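Local coordinates for capsule biosynthesis protein capD (Bacillus anthracis, PDB 3G9K) that cleaves the poly-gamma-D-glutamate capsule and transfers it to the side-chain amino group of meso-diaminopimelic acid in the peptidoglycan, as a member of the gamma-glutamyltransferase family, at residues Ala116-Ile120 / Ala144-Gly148; Pro88-Lys92 / Ile103-Arg108; Gly98-Asp102 / Thr162-Asp166. All coordinates share one frame; numbering follows the deposited sequence.

Contact 1: residues Ala116-Ile120 / Ala144-Gly148; sequences AYTEI and AFFGG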
loop_
_atom_site.group_PDB
_atom_site.type_symbol
_atom_site.label_atom_id
_atom_site.label_comp_id
_atom_site.label_asym_id
_atom_site.label_seq_id
_atom_site.Cartn_x
_atom_site.Cartn_y
_atom_site.Cartn_z
ATOM N N ALA B 116 -13.503 19.749 -3.846
ATOM C CA ALA B 116 -12.631 19.068 -4.788
ATOM C C ALA B 116 -11.196 19.486 -4.452
ATOM O O ALA B 116 -10.844 20.661 -4.515
ATOM C CB ALA B 116 -12.995 19.425 -6.210
ATOM N N TYR B 117 -10.389 18.520 -4.023
ATOM C CA TYR B 117 -8.988 18.770 -3.757
ATOM C C TYR B 117 -8.245 18.553 -5.056
ATOM O O TYR B 117 -8.491 17.586 -5.749
ATOM C CB TYR B 117 -8.459 17.853 -2.668
ATOM C CG TYR B 117 -8.993 18.166 -1.283
ATOM C CD1 TYR B 117 -8.758 19.406 -0.675
ATOM C CD2 TYR B 117 -9.699 17.215 -0.569
ATOM C CE1 TYR B 117 -9.232 19.682 0.612
ATOM C CE2 TYR B 117 -10.192 17.483 0.712
ATOM C CZ TYR B 117 -9.957 18.712 1.293
ATOM O OH TYR B 117 -10.445 18.933 2.562
ATOM N N THR B 118 -7.343 19.468 -5.374
ATOM C CA THR B 118 -6.725 19.521 -6.682
ATOM C C THR B 118 -5.227 19.652 -6.466
ATOM O O THR B 118 -4.784 20.367 -5.582
ATOM C CB THR B 118 -7.275 20.730 -7.503
ATOM O OG1 THR B 118 -8.599 20.420 -8.003
ATOM C CG2 THR B 118 -6.380 21.024 -8.624
ATOM N N GLU B 119 -4.447 18.950 -7.277
ATOM C CA GLU B 119 -2.997 18.939 -7.113
ATOM C C GLU B 119 -2.331 20.184 -7.705
ATOM O O GLU B 119 -1.267 20.611 -7.226
ATOM C CB GLU B 119 -2.425 17.660 -7.730
ATOM C CG GLU B 119 -1.006 17.342 -7.317
ATOM C CD GLU B 119 -0.573 15.910 -7.684
ATOM O OE1 GLU B 119 -1.232 15.254 -8.493
ATOM O OE2 GLU B 119 0.480 15.466 -7.201
ATOM N N ILE B 120 -2.943 20.743 -8.748
ATOM C CA ILE B 120 -2.533 22.034 -9.321
ATOM C C ILE B 120 -3.633 23.078 -9.180
ATOM O O ILE B 120 -4.815 22.753 -8.934
ATOM C CB ILE B 120 -2.167 21.959 -10.837
ATOM C CG1 ILE B 120 -3.302 21.322 -11.668
ATOM C CG2 ILE B 120 -0.917 21.194 -11.018
ATOM C CD1 ILE B 120 -3.038 21.291 -13.222
ATOM N N ALA B 144 2.468 13.780 -1.489
ATOM C CA ALA B 144 2.048 12.520 -0.855
ATOM C C ALA B 144 0.519 12.397 -0.639
ATOM O O ALA B 144 -0.022 11.279 -0.580
ATOM C CB ALA B 144 2.812 12.302 0.466
ATOM N N PHE B 145 -0.186 13.533 -0.576
ATOM C CA PHE B 145 -1.636 13.536 -0.404
ATOM C C PHE B 145 -2.344 12.780 -1.521
ATOM O O PHE B 145 -3.372 12.162 -1.305
ATOM C CB PHE B 145 -2.149 14.986 -0.375
ATOM C CG PHE B 145 -3.614 15.102 -0.137
ATOM C CD1 PHE B 145 -4.121 15.072 1.152
ATOM C CD2 PHE B 145 -4.507 15.193 -1.205
ATOM C CE1 PHE B 145 -5.450 15.154 1.373
ATOM C CE2 PHE B 145 -5.861 15.267 -0.985
ATOM C CZ PHE B 145 -6.339 15.254 0.310
ATOM N N PHE B 146 -1.820 12.878 -2.731
ATOM C CA PHE B 146 -2.481 12.280 -3.886
ATOM C C PHE B 146 -1.947 10.888 -4.204
ATOM O O PHE B 146 -2.210 10.350 -5.277
ATOM C CB PHE B 146 -2.394 13.229 -5.076
ATOM C CG PHE B 146 -3.254 14.457 -4.901
ATOM C CD1 PHE B 146 -4.604 14.400 -5.146
ATOM C CD2 PHE B 146 -2.719 15.633 -4.447
ATOM C CE1 PHE B 146 -5.399 15.514 -4.963
ATOM C CE2 PHE B 146 -3.521 16.766 -4.278
ATOM C CZ PHE B 146 -4.849 16.688 -4.524
ATOM N N GLY B 147 -1.181 10.327 -3.273
ATOM C CA GLY B 147 -0.853 8.885 -3.310
ATOM C C GLY B 147 0.531 8.554 -3.809
ATOM O O GLY B 147 1.427 9.357 -3.718
ATOM N N GLY B 148 0.676 7.358 -4.369
ATOM C CA GLY B 148 1.986 6.803 -4.756
ATOM C C GLY B 148 1.790 5.502 -5.491
ATOM O O GLY B 148 2.103 4.407 -4.940
#
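Glu119 and Phe146 have the nearest CA atoms of the two segments, 7.4 Å apart, where the end of strand 115-118 passes the loop that follows the 3-10 turn at Ala144-Phe145; no hydrogen bond links the two segments, so the joining is done by side chains, among them the Phe146 ring, whose CZ abuts the Thr118-Glu119 peptide. This ring slides under Glu119, whose CB sits over one ring face, displaced toward its rim, 4.0 Å from the centroid, in a CH-pi contact. With CG anti to the backbone N (chi1 -165°) and the chain extended beyond it, Glu119 runs back along the ring toward Phe146 CB, its carboxylate plane only 24° from the ring plane. A glutamate suits this place because its methylenes pack on the aromatic while its carboxylate goes on to polar partners: Arg168 NE in a salt bridge and Arg108 N in a hydrogen bond. The opposite face of Phe146 is taken by Phe145 CD2, and Tyr117 O lies at the ring edge, 3.8 Å from Phe146 CE1. Phe145 in turn points its edge at the face of Tyr117, a T-shaped pair with centroids 5.6 Å apart and planes at 74°. Phe145 also makes a cation-pi contact with Arg81, a residue of the poly-gamma-D-glutamate site. The aromatic cluster thus joins this substrate-side loop to the central strand of a small mixed sheet, between strands 109-112 and 136-139.

Contact 2: residues Pro88-Lys92 / Ile103-Arg108; sequences PILDK and IINEYR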
loop_
_atom_site.group_PDB
_atom_site.type_symbol
_atom_site.label_atom_id
_atom_site.label_comp_id
_atom_site.label_asym_id
_atom_site.label_seq_id
_atom_site.Cartn_x
_atom_site.Cartn_y
_atom_site.Cartn_z
ATOM N N PRO B 88 -9.506 6.972 -11.981
ATOM C CA PRO B 88 -9.181 7.699 -13.206
ATOM C C PRO B 88 -7.902 7.162 -13.896
ATOM O O PRO B 88 -7.822 7.125 -15.119
ATOM C CB PRO B 88 -9.027 9.149 -12.742
ATOM C CG PRO B 88 -9.569 9.230 -11.380
ATOM C CD PRO B 88 -9.479 7.851 -10.799
ATOM N N ILE B 89 -6.951 6.669 -13.117
ATOM C CA ILE B 89 -5.741 6.111 -13.710
ATOM C C ILE B 89 -6.054 4.893 -14.584
ATOM O O ILE B 89 -5.726 4.881 -15.774
ATOM C CB ILE B 89 -4.690 5.782 -12.629
ATOM C CG1 ILE B 89 -4.146 7.094 -12.033
ATOM C CG2 ILE B 89 -3.584 4.940 -13.258
ATOM C CD1 ILE B 89 -3.248 6.898 -10.815
ATOM N N LEU B 90 -6.729 3.908 -14.011
ATOM C CA LEU B 90 -7.160 2.694 -14.736
ATOM C C LEU B 90 -8.177 2.995 -15.862
ATOM O O LEU B 90 -8.115 2.382 -16.934
ATOM C CB LEU B 90 -7.692 1.643 -13.735
ATOM C CG LEU B 90 -6.563 1.001 -12.897
ATOM C CD1 LEU B 90 -7.071 0.176 -11.735
ATOM C CD2 LEU B 90 -5.652 0.159 -13.811
ATOM N N ASP B 91 -9.074 3.959 -15.642
ATOM C CA ASP B 91 -10.049 4.415 -16.666
ATOM C C ASP B 91 -9.326 4.922 -17.911
ATOM O O ASP B 91 -9.617 4.507 -19.029
ATOM C CB ASP B 91 -10.929 5.552 -16.123
ATOM C CG ASP B 91 -11.919 6.080 -17.153
ATOM O OD1 ASP B 91 -12.744 5.267 -17.618
ATOM O OD2 ASP B 91 -11.864 7.290 -17.501
ATOM N N LYS B 92 -8.370 5.817 -17.719
ATOM C CA LYS B 92 -7.596 6.326 -18.848
ATOM C C LYS B 92 -6.733 5.235 -19.519
ATOM O O LYS B 92 -6.565 5.226 -20.752
ATOM C CB LYS B 92 -6.736 7.511 -18.401
ATOM C CG LYS B 92 -7.536 8.764 -18.028
ATOM C CD LYS B 92 -6.638 9.884 -17.536
ATOM C CE LYS B 92 -7.284 10.719 -16.420
ATOM N NZ LYS B 92 -6.257 11.494 -15.651
ATOM N N ILE B 103 0.047 8.557 -17.473
ATOM C CA ILE B 103 -1.202 8.694 -16.720
ATOM C C ILE B 103 -0.945 8.916 -15.213
ATOM O O ILE B 103 -1.513 9.824 -14.594
ATOM C CB ILE B 103 -2.115 7.464 -16.948
ATOM C CG1 ILE B 103 -2.543 7.412 -18.419
ATOM C CG2 ILE B 103 -3.371 7.542 -16.050
ATOM C CD1 ILE B 103 -2.974 6.034 -18.914
ATOM N N ILE B 104 -0.051 8.114 -14.642
ATOM C CA ILE B 104 0.371 8.268 -13.245
ATOM C C ILE B 104 0.986 9.639 -12.948
ATOM O O ILE B 104 0.807 10.202 -11.853
ATOM C CB ILE B 104 1.331 7.076 -12.867
ATOM C CG1 ILE B 104 0.459 5.828 -12.643
ATOM C CG2 ILE B 104 2.207 7.361 -11.637
ATOM C CD1 ILE B 104 1.270 4.507 -12.375
ATOM N N ASN B 105 1.727 10.173 -13.917
ATOM C CA ASN B 105 2.363 11.494 -13.787
ATOM C C ASN B 105 1.372 12.671 -13.804
ATOM O O ASN B 105 1.682 13.739 -13.294
ATOM C CB ASN B 105 3.429 11.687 -14.898
ATOM C CG ASN B 105 4.648 10.792 -14.708
ATOM O OD1 ASN B 105 5.518 10.705 -15.602
ATOM N ND2 ASN B 105 4.726 10.123 -13.578
ATOM N N GLU B 106 0.202 12.455 -14.388
ATOM C CA GLU B 106 -0.799 13.501 -14.594
ATOM C C GLU B 106 -1.209 14.003 -13.215
ATOM O O GLU B 106 -1.325 13.214 -12.287
ATOM C CB GLU B 106 -2.033 12.934 -15.297
ATOM C CG GLU B 106 -2.956 13.977 -15.903
ATOM C CD GLU B 106 -4.003 13.431 -16.890
ATOM O OE1 GLU B 106 -4.156 12.213 -17.087
ATOM O OE2 GLU B 106 -4.700 14.280 -17.497
ATOM N N TYR B 107 -1.499 15.298 -13.106
ATOM C CA TYR B 107 -1.980 15.865 -11.845
ATOM C C TYR B 107 -3.353 15.286 -11.478
ATOM O O TYR B 107 -4.163 14.970 -12.340
ATOM C CB TYR B 107 -2.058 17.399 -11.962
ATOM C CG TYR B 107 -0.708 18.059 -12.145
ATOM C CD1 TYR B 107 0.299 17.879 -11.202
ATOM C CD2 TYR B 107 -0.443 18.878 -13.253
ATOM C CE1 TYR B 107 1.509 18.473 -11.346
ATOM C CE2 TYR B 107 0.778 19.494 -13.393
ATOM C CZ TYR B 107 1.752 19.283 -12.443
ATOM O OH TYR B 107 2.997 19.887 -12.556
ATOM N N ARG B 108 -3.607 15.172 -10.186
ATOM C CA ARG B 108 -4.761 14.451 -9.702
ATOM C C ARG B 108 -5.756 15.359 -8.978
ATOM O O ARG B 108 -5.428 16.506 -8.630
ATOM C CB ARG B 108 -4.293 13.346 -8.763
ATOM C CG ARG B 108 -3.538 12.244 -9.494
ATOM C CD ARG B 108 -2.870 11.275 -8.561
ATOM N NE ARG B 108 -2.028 10.376 -9.342
ATOM C CZ ARG B 108 -1.079 9.585 -8.846
ATOM N NH1 ARG B 108 -0.910 9.471 -7.538
ATOM N NH2 ARG B 108 -0.328 8.875 -9.694
HETATM O O HOH W 1 -6.643 12.889 -12.708
#
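Ile89 and Ile103 both hold CG2 anti to the backbone N, with CG1 beside it (chi1 near -67° in both), and these rotamers bring the two methyl branches together, CG2 to CG2, at 3.8 Å. The setting is two helices consecutive in the chain, 82-94 and the short 100-105, packed against each other with the CA atoms of Ile89 and Ile103 6.0 Å apart. Isoleucine suits the place because its CG2 meets the facing helix while its CG1-CD1 branch reaches further along the contact. Ile103 CG2 also rests 3.6 Å from Ile89 O, while its CD1 packs against Lys92, near C and CB. Ile104 adds its CG1 to the patch beside Ile89 CG2.

Ile89 CD1, at the far end of its branch, lies over one face of the Arg108 guanidinium, 3.7 Å from NH2. The guanidinium is at the same time gripped at its rim: NH1 goes to Phe146 O and forms a salt bridge with Asp166 OD2, and NH2 makes a weak bond to Ile104 O. Arginine fits here because the flat face of the guanidinium is poorly hydrated and can lie against a methyl, while its rim N-H groups reach a backbone carbonyl and a carboxylate.

On the other flank, the long Lys92 chain, bent at chi3 (-144°), passes Ile103 and carries its ammonium to Glu106, the first residue to leave the helical course. NZ meets Glu106 OE1 at 2.6 Å in a salt bridge, approaching from above the carboxylate plane, 71° out of it. A water accepts a weak bond from the same NZ and donates a hydrogen bond to Tyr107 O, 3.3 Å from the water oxygen.

Contact 3: residues Gly98-Asp102 / Thr162-Asp166; sequences GSLQD and TGAGD
Gln101 turns its carboxamide onto the backbone of Gly165 and meets it with both ends. OE1 accepts from Gly165 N at 3.0 Å, and NE2 donates to Gly165 O at 2.8 Å, the latter nearly straight at 162°. Gly165 O lies almost in the amide plane of Gln101, so the side chain meets one residue's N-H and C=O much as another strand might. Two bonds at opposite ends of the carboxamide fix its rotation. The chain gets there by leaving the helix with CG anti to the backbone N and then bending at chi2 (68°), which folds the amide over toward the strand. Glutamine is well matched to the task, since it carries a donor and an acceptor on a flexible arm.

Ala164 faces the helix, and its CB comes 3.4 Å from Gln101 OE1, tucked under the folded chain. Leu100 CG lies more loosely beside the same methyl, 4.4 Å from Ala164 CB. The CA atoms of Ala164 and Gln101 are 5.0 Å apart, and a single methyl fits between helix and strand at that separation. Leu100 continues inward onto Ala151 and Ile153 of the adjoining strand 150-155 and onto Ile89 and Tyr93 of helix 82-94.

Ser99 sets where the helix starts: its OG accepts from Asp102 N at 3.0 Å and donates to Asp102 OD2. The result is a helix with a serine N-cap, its first turn laid against strand 160-164, which pairs with 150-155 in an antiparallel sheet, consistent with the sheet-and-helix layering of the Ntn-hydrolase fold.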
loop_
_atom_site.group_PDB
_atom_site.type_symbol
_atom_site.label_atom_id
_atom_site.label_comp_id
_atom_site.label_asym_id
_atom_site.label_seq_id
_atom_site.Cartn_x
_atom_site.Cartn_y
_atom_site.Cartn_z
ATOM N N GLY B 98 -2.804 6.501 -23.064
ATOM C CA GLY B 98 -1.363 6.573 -23.060
ATOM C C GLY B 98 -0.735 5.518 -22.167
ATOM O O GLY B 98 -1.396 4.580 -21.728
ATOM N N SER B 99 0.562 5.687 -21.920
ATOM C CA SER B 99 1.321 4.758 -21.114
ATOM C C SER B 99 0.824 4.916 -19.697
ATOM O O SER B 99 0.391 5.994 -19.319
ATOM C CB SER B 99 2.831 5.049 -21.176
ATOM O OG SER B 99 3.215 6.222 -20.463
ATOM N N LEU B 100 0.837 3.822 -18.952
ATOM C CA LEU B 100 0.488 3.843 -17.540
ATOM C C LEU B 100 1.335 4.876 -16.792
ATOM O O LEU B 100 0.811 5.598 -15.943
ATOM C CB LEU B 100 0.672 2.465 -16.927
ATOM C CG LEU B 100 0.149 2.309 -15.489
ATOM C CD1 LEU B 100 -1.339 2.800 -15.348
ATOM C CD2 LEU B 100 0.313 0.876 -15.008
ATOM N N GLN B 101 2.604 5.002 -17.133
ATOM C CA GLN B 101 3.469 5.960 -16.447
ATOM C C GLN B 101 3.049 7.439 -16.696
ATOM O O GLN B 101 3.014 8.229 -15.750
ATOM C CB GLN B 101 4.938 5.776 -16.839
ATOM C CG GLN B 101 5.888 6.739 -16.096
ATOM C CD GLN B 101 5.975 6.426 -14.589
ATOM O OE1 GLN B 101 6.515 5.401 -14.208
ATOM N NE2 GLN B 101 5.457 7.320 -13.743
ATOM N N ASP B 102 2.769 7.809 -17.945
ATOM C CA ASP B 102 2.277 9.162 -18.258
ATOM C C ASP B 102 0.998 9.475 -17.454
ATOM O O ASP B 102 0.898 10.515 -16.827
ATOM C CB ASP B 102 2.057 9.353 -19.778
ATOM C CG ASP B 102 3.373 9.586 -20.527
ATOM O OD1 ASP B 102 4.050 10.592 -20.170
ATOM O OD2 ASP B 102 3.738 8.755 -21.415
ATOM N N THR B 162 7.010 -4.517 -18.018
ATOM C CA THR B 162 7.302 -3.110 -17.815
ATOM C C THR B 162 6.576 -2.686 -16.522
ATOM O O THR B 162 5.951 -3.510 -15.831
ATOM C CB THR B 162 6.855 -2.223 -18.980
ATOM O OG1 THR B 162 5.461 -2.488 -19.237
ATOM C CG2 THR B 162 7.706 -2.529 -20.238
ATOM N N GLY B 163 6.698 -1.422 -16.187
ATOM C CA GLY B 163 6.170 -0.944 -14.900
ATOM C C GLY B 163 6.027 0.544 -14.871
ATOM O O GLY B 163 6.294 1.262 -15.871
ATOM N N ALA B 164 5.614 1.025 -13.704
ATOM C CA ALA B 164 5.490 2.440 -13.444
ATOM C C ALA B 164 5.674 2.675 -11.969
ATOM O O ALA B 164 5.338 1.826 -11.153
ATOM C CB ALA B 164 4.145 2.959 -13.897
ATOM N N GLY B 165 6.245 3.826 -11.646
ATOM C CA GLY B 165 6.427 4.238 -10.264
ATOM C C GLY B 165 5.950 5.682 -10.128
ATOM O O GLY B 165 5.974 6.447 -11.088
ATOM N N ASP B 166 5.577 6.080 -8.933
ATOM C CA ASP B 166 5.058 7.422 -8.710
ATOM C C ASP B 166 6.155 8.336 -8.127
ATOM O O ASP B 166 6.536 8.187 -6.989
ATOM C CB ASP B 166 3.880 7.322 -7.752
ATOM C CG ASP B 166 2.939 8.496 -7.842
ATOM O OD1 ASP B 166 3.394 9.649 -8.037
ATOM O OD2 ASP B 166 1.728 8.251 -7.654
#

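Contacts 2 and 3 share helix 100-105 and are both buried: in contact 2 the helix meets helix 82-94, in contact 3 strand 160-164, and Leu100 CD1 against Ile89 CG2 (3.7 Å) makes them continuous. Contact 1 is only partly buried, joins a small mixed sheet to a loop near the substrate site, and relies on aromatic rings without any hydrogen bond across it. Contact 2 combines aliphatic packing with a salt bridge, whereas contact 3 uses amide-to-backbone hydrogen bonds. Arg108 of contact 2 touches both of the others, through its backbone and its guanidinium, and so ties the three together.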